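Local coordinates for Sn-glycerol-3-phosphate ABC transporter substrate-binding protein UspB (Mycobacterium tuberculosis, PDB 4MFI) that serves as the substrate-binding subunit of an ABC transporter and has specificity for glycerophosphocholine, at residues Asp130-Leu135 / Val348-Val353. Numbering follows the deposited sequence.
Sequences DYVDSL and VRKSAV
A single antiparallel beta bridge pairs Y131 with R349, joining the turn that leads into helix 133-137 to the loop between helices 333-343 and 356-364. The two residues form a non-hydrogen-bonded pair with their CA atoms 4.3 Å apart; the flanking bonds run from V132 N to V348 O (2.9 Å) and from K350 N to D130 O (2.7 Å).

Side-chain contacts reinforce this short bridge. The D130 carboxylate, its CG anti to the backbone N (chi1 -169°), serves both R349 and S351. OD1 accepts S351 N on its syn side, while OD2 gathers three donors: S351 OG at 2.6 Å, also syn, R349 NE at 2.7 Å from above the carboxylate plane, and R349 NH2 on the anti lone pair. R349 thus makes a side-on salt bridge with both nitrogens on one oxygen, and the carboxylate and guanidinium planes stand 82° apart. This convergence of donors would be expected to stabilise the ionised carboxylate.

In this solute-binding protein of the periplasmic-binding-protein clan, the bridge packs against helix 333-343, whose P333 touches D130, R349 and S351, and, through Y131, against V148 and P149 of strand 144-160 of the mixed sheet. The R349 chain bends at chi2 (-72°), setting CD over the centre of the Y131 ring in a CH-pi contact, 3.5 Å from the centroid. Y131 OH is hydrogen-bonded to T331 OG1. V348 CG2 packs against ring atoms CD2 and CE2, and L135 CD1 lies against V348 CA and CB.

At the more exposed margin, K350 extends its chain past Y131 O to D133, where NZ and OD1 form a salt bridge of 2.8 Å; NZ also hydrogen-bonds to T129 O, and a water donates to D133 OD2.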
ATOM      1  N   ASP A 130      -6.096  -8.825  16.699  1.00  9.90           N
ATOM      2  CA  ASP A 130      -5.734  -7.433  16.981  1.00 10.57           C
ATOM      3  C   ASP A 130      -4.940  -6.769  15.850  1.00 10.11           C
ATOM      4  O   ASP A 130      -4.588  -5.595  15.946  1.00 11.68           O
ATOM      5  CB  ASP A 130      -4.962  -7.305  18.302  1.00 11.78           C
ATOM      6  CG  ASP A 130      -4.809  -5.849  18.755  1.00 13.34           C
ATOM      7  OD1 ASP A 130      -5.816  -5.100  18.763  1.00 14.10           O
ATOM      8  OD2 ASP A 130      -3.675  -5.445  19.089  1.00 14.11           O
ATOM      9  N   TYR A 131      -4.638  -7.503  14.784  1.00  8.20           N
ATOM     10  CA  TYR A 131      -4.100  -6.848  13.593  1.00  8.28           C
ATOM     11  C   TYR A 131      -5.250  -6.239  12.811  1.00  7.46           C
ATOM     12  O   TYR A 131      -6.324  -6.844  12.714  1.00  9.13           O
ATOM     13  CB  TYR A 131      -3.302  -7.824  12.718  1.00  7.75           C
ATOM     14  CG  TYR A 131      -1.950  -8.153  13.303  1.00  7.55           C
ATOM     15  CD1 TYR A 131      -1.821  -9.098  14.316  1.00 10.92           C
ATOM     16  CD2 TYR A 131      -0.811  -7.485  12.878  1.00  8.10           C
ATOM     17  CE1 TYR A 131      -0.593  -9.382  14.867  1.00 11.12           C
ATOM     18  CE2 TYR A 131       0.425  -7.761  13.424  1.00  8.95           C
ATOM     19  CZ  TYR A 131       0.528  -8.715  14.416  1.00 10.68           C
ATOM     20  OH  TYR A 131       1.752  -9.000  14.969  1.00 13.17           O
ATOM     21  N   VAL A 132      -5.029  -5.038  12.277  1.00  7.27           N
ATOM     22  CA  VAL A 132      -5.998  -4.386  11.395  1.00  7.26           C
ATOM     23  C   VAL A 132      -6.430  -5.415  10.352  1.00  7.50           C
ATOM     24  O   VAL A 132      -5.587  -6.076   9.742  1.00  7.49           O
ATOM     25  CB  VAL A 132      -5.383  -3.139  10.727  1.00  7.84           C
ATOM     26  CG1 VAL A 132      -6.309  -2.564   9.660  1.00  9.37           C
ATOM     27  CG2 VAL A 132      -5.054  -2.079  11.787  1.00  9.30           C
ATOM     28  N   ASP A 133      -7.738  -5.580  10.178  1.00  8.34           N
ATOM     29  CA  ASP A 133      -8.261  -6.709   9.411  1.00  9.16           C
ATOM     30  C   ASP A 133      -7.682  -6.790   8.009  1.00  7.19           C
ATOM     31  O   ASP A 133      -7.178  -7.848   7.602  1.00  8.87           O
ATOM     32  CB  ASP A 133      -9.793  -6.671   9.326  1.00 10.37           C
ATOM     33  CG  ASP A 133     -10.473  -7.020  10.637  1.00 15.15           C
ATOM     34  OD1 ASP A 133      -9.793  -7.521  11.553  1.00 15.63           O
ATOM     35  OD2 ASP A 133     -11.706  -6.811  10.741  1.00 19.21           O
ATOM     36  N   SER A 134      -7.737  -5.681   7.273  1.00  7.21           N
ATOM     37  CA  SER A 134      -7.278  -5.695   5.887  1.00  8.08           C
ATOM     38  C   SER A 134      -5.778  -5.930   5.812  1.00  8.11           C
ATOM     39  O   SER A 134      -5.304  -6.598   4.895  1.00  8.63           O
ATOM     40  CB  SER A 134      -7.651  -4.401   5.153  1.00  9.60           C
ATOM     41  OG  SER A 134      -6.953  -3.300   5.708  1.00 10.96           O
ATOM     42  N   LEU A 135      -5.034  -5.390   6.775  1.00  6.76           N
ATOM     43  CA  LEU A 135      -3.573  -5.454   6.710  1.00  6.61           C
ATOM     44  C   LEU A 135      -3.057  -6.877   6.890  1.00  7.37           C
ATOM     45  O   LEU A 135      -2.048  -7.251   6.296  1.00  7.86           O
ATOM     46  CB  LEU A 135      -2.923  -4.506   7.721  1.00  6.89           C
ATOM     47  CG  LEU A 135      -3.208  -3.014   7.511  1.00  7.54           C
ATOM     48  CD1 LEU A 135      -2.451  -2.177   8.543  1.00  8.75           C
ATOM     49  CD2 LEU A 135      -2.858  -2.574   6.094  1.00  8.02           C
ATOM     50  N   VAL A 348      -0.162  -1.110  12.683  1.00  7.24           N
ATOM     51  CA  VAL A 348      -0.784  -2.294  12.096  1.00  6.42           C
ATOM     52  C   VAL A 348      -1.682  -3.048  13.077  1.00  6.76           C
ATOM     53  O   VAL A 348      -2.293  -4.055  12.708  1.00  7.98           O
ATOM     54  CB  VAL A 348       0.269  -3.252  11.490  1.00  6.35           C
ATOM     55  CG1 VAL A 348       1.188  -2.494  10.529  1.00  6.79           C
ATOM     56  CG2 VAL A 348       1.091  -3.938  12.585  1.00  8.09           C
ATOM     57  N   ARG A 349      -1.763  -2.554  14.314  1.00  7.18           N
ATOM     58  CA  ARG A 349      -2.572  -3.179  15.355  1.00  8.57           C
ATOM     59  C   ARG A 349      -3.740  -2.290  15.726  1.00  9.16           C
ATOM     60  O   ARG A 349      -3.563  -1.078  15.911  1.00  9.10           O
ATOM     61  CB  ARG A 349      -1.731  -3.435  16.615  1.00  9.69           C
ATOM     62  CG  ARG A 349      -0.582  -4.420  16.414  1.00  9.14           C
ATOM     63  CD  ARG A 349      -1.090  -5.847  16.257  1.00 10.39           C
ATOM     64  NE  ARG A 349      -1.593  -6.335  17.531  1.00 13.41           N
ATOM     65  CZ  ARG A 349      -0.943  -7.182  18.322  1.00 15.06           C
ATOM     66  NH1 ARG A 349       0.241  -7.670  17.963  1.00 16.82           N
ATOM     67  NH2 ARG A 349      -1.483  -7.542  19.473  1.00 15.84           N
ATOM     68  N   LYS A 350      -4.922  -2.889  15.855  1.00  9.15           N
ATOM     69  CA  LYS A 350      -6.118  -2.145  16.244  1.00  9.63           C
ATOM     70  C   LYS A 350      -5.921  -1.439  17.580  1.00 11.44           C
ATOM     71  O   LYS A 350      -6.264  -0.264  17.729  1.00 13.17           O
ATOM     72  CB  LYS A 350      -7.324  -3.085  16.334  1.00 10.00           C
ATOM     73  CG  LYS A 350      -7.659  -3.786  15.027  1.00 12.05           C
ATOM     74  CD  LYS A 350      -8.786  -4.784  15.247  1.00 12.23           C
ATOM     75  CE  LYS A 350      -9.116  -5.537  13.970  1.00 14.33           C
ATOM     76  NZ  LYS A 350     -10.016  -6.689  14.247  1.00 16.82           N
ATOM     77  N   SER A 351      -5.349  -2.150  18.545  1.00 11.36           N
ATOM     78  CA  SER A 351      -5.196  -1.620  19.896  1.00 13.87           C
ATOM     79  C   SER A 351      -4.056  -0.619  20.044  1.00 15.14           C
ATOM     80  O   SER A 351      -3.806  -0.134  21.152  1.00 20.17           O
ATOM     81  CB  SER A 351      -4.986  -2.755  20.897  1.00 15.32           C
ATOM     82  OG  SER A 351      -3.721  -3.358  20.704  1.00 17.78           O
ATOM     83  N   ALA A 352      -3.352  -0.307  18.957  1.00 12.40           N
ATOM     84  CA  ALA A 352      -2.310   0.709  19.056  1.00 15.74           C
ATOM     85  C   ALA A 352      -2.914   2.085  19.364  1.00 21.71           C
ATOM     86  O   ALA A 352      -2.223   2.962  19.886  1.00 23.75           O
ATOM     87  CB  ALA A 352      -1.419   0.731  17.811  1.00 16.49           C
ATOM     88  N   VAL A 353      -4.208   2.257  19.077  1.00 23.34           N
ATOM     89  CA  VAL A 353      -4.911   3.499  19.415  1.00 25.98           C
ATOM     90  C   VAL A 353      -4.976   3.719  20.923  1.00 27.98           C
ATOM     91  O   VAL A 353      -5.152   4.848  21.374  1.00 29.69           O
ATOM     92  CB  VAL A 353      -6.358   3.562  18.828  1.00 24.82           C
ATOM     93  CG1 VAL A 353      -6.347   3.249  17.349  1.00 26.28           C
ATOM     94  CG2 VAL A 353      -7.295   2.607  19.553  1.00 23.83           C
TER
HETATM   95  O   HOH W   1     -13.114  -6.943  13.027  1.00 41.87           O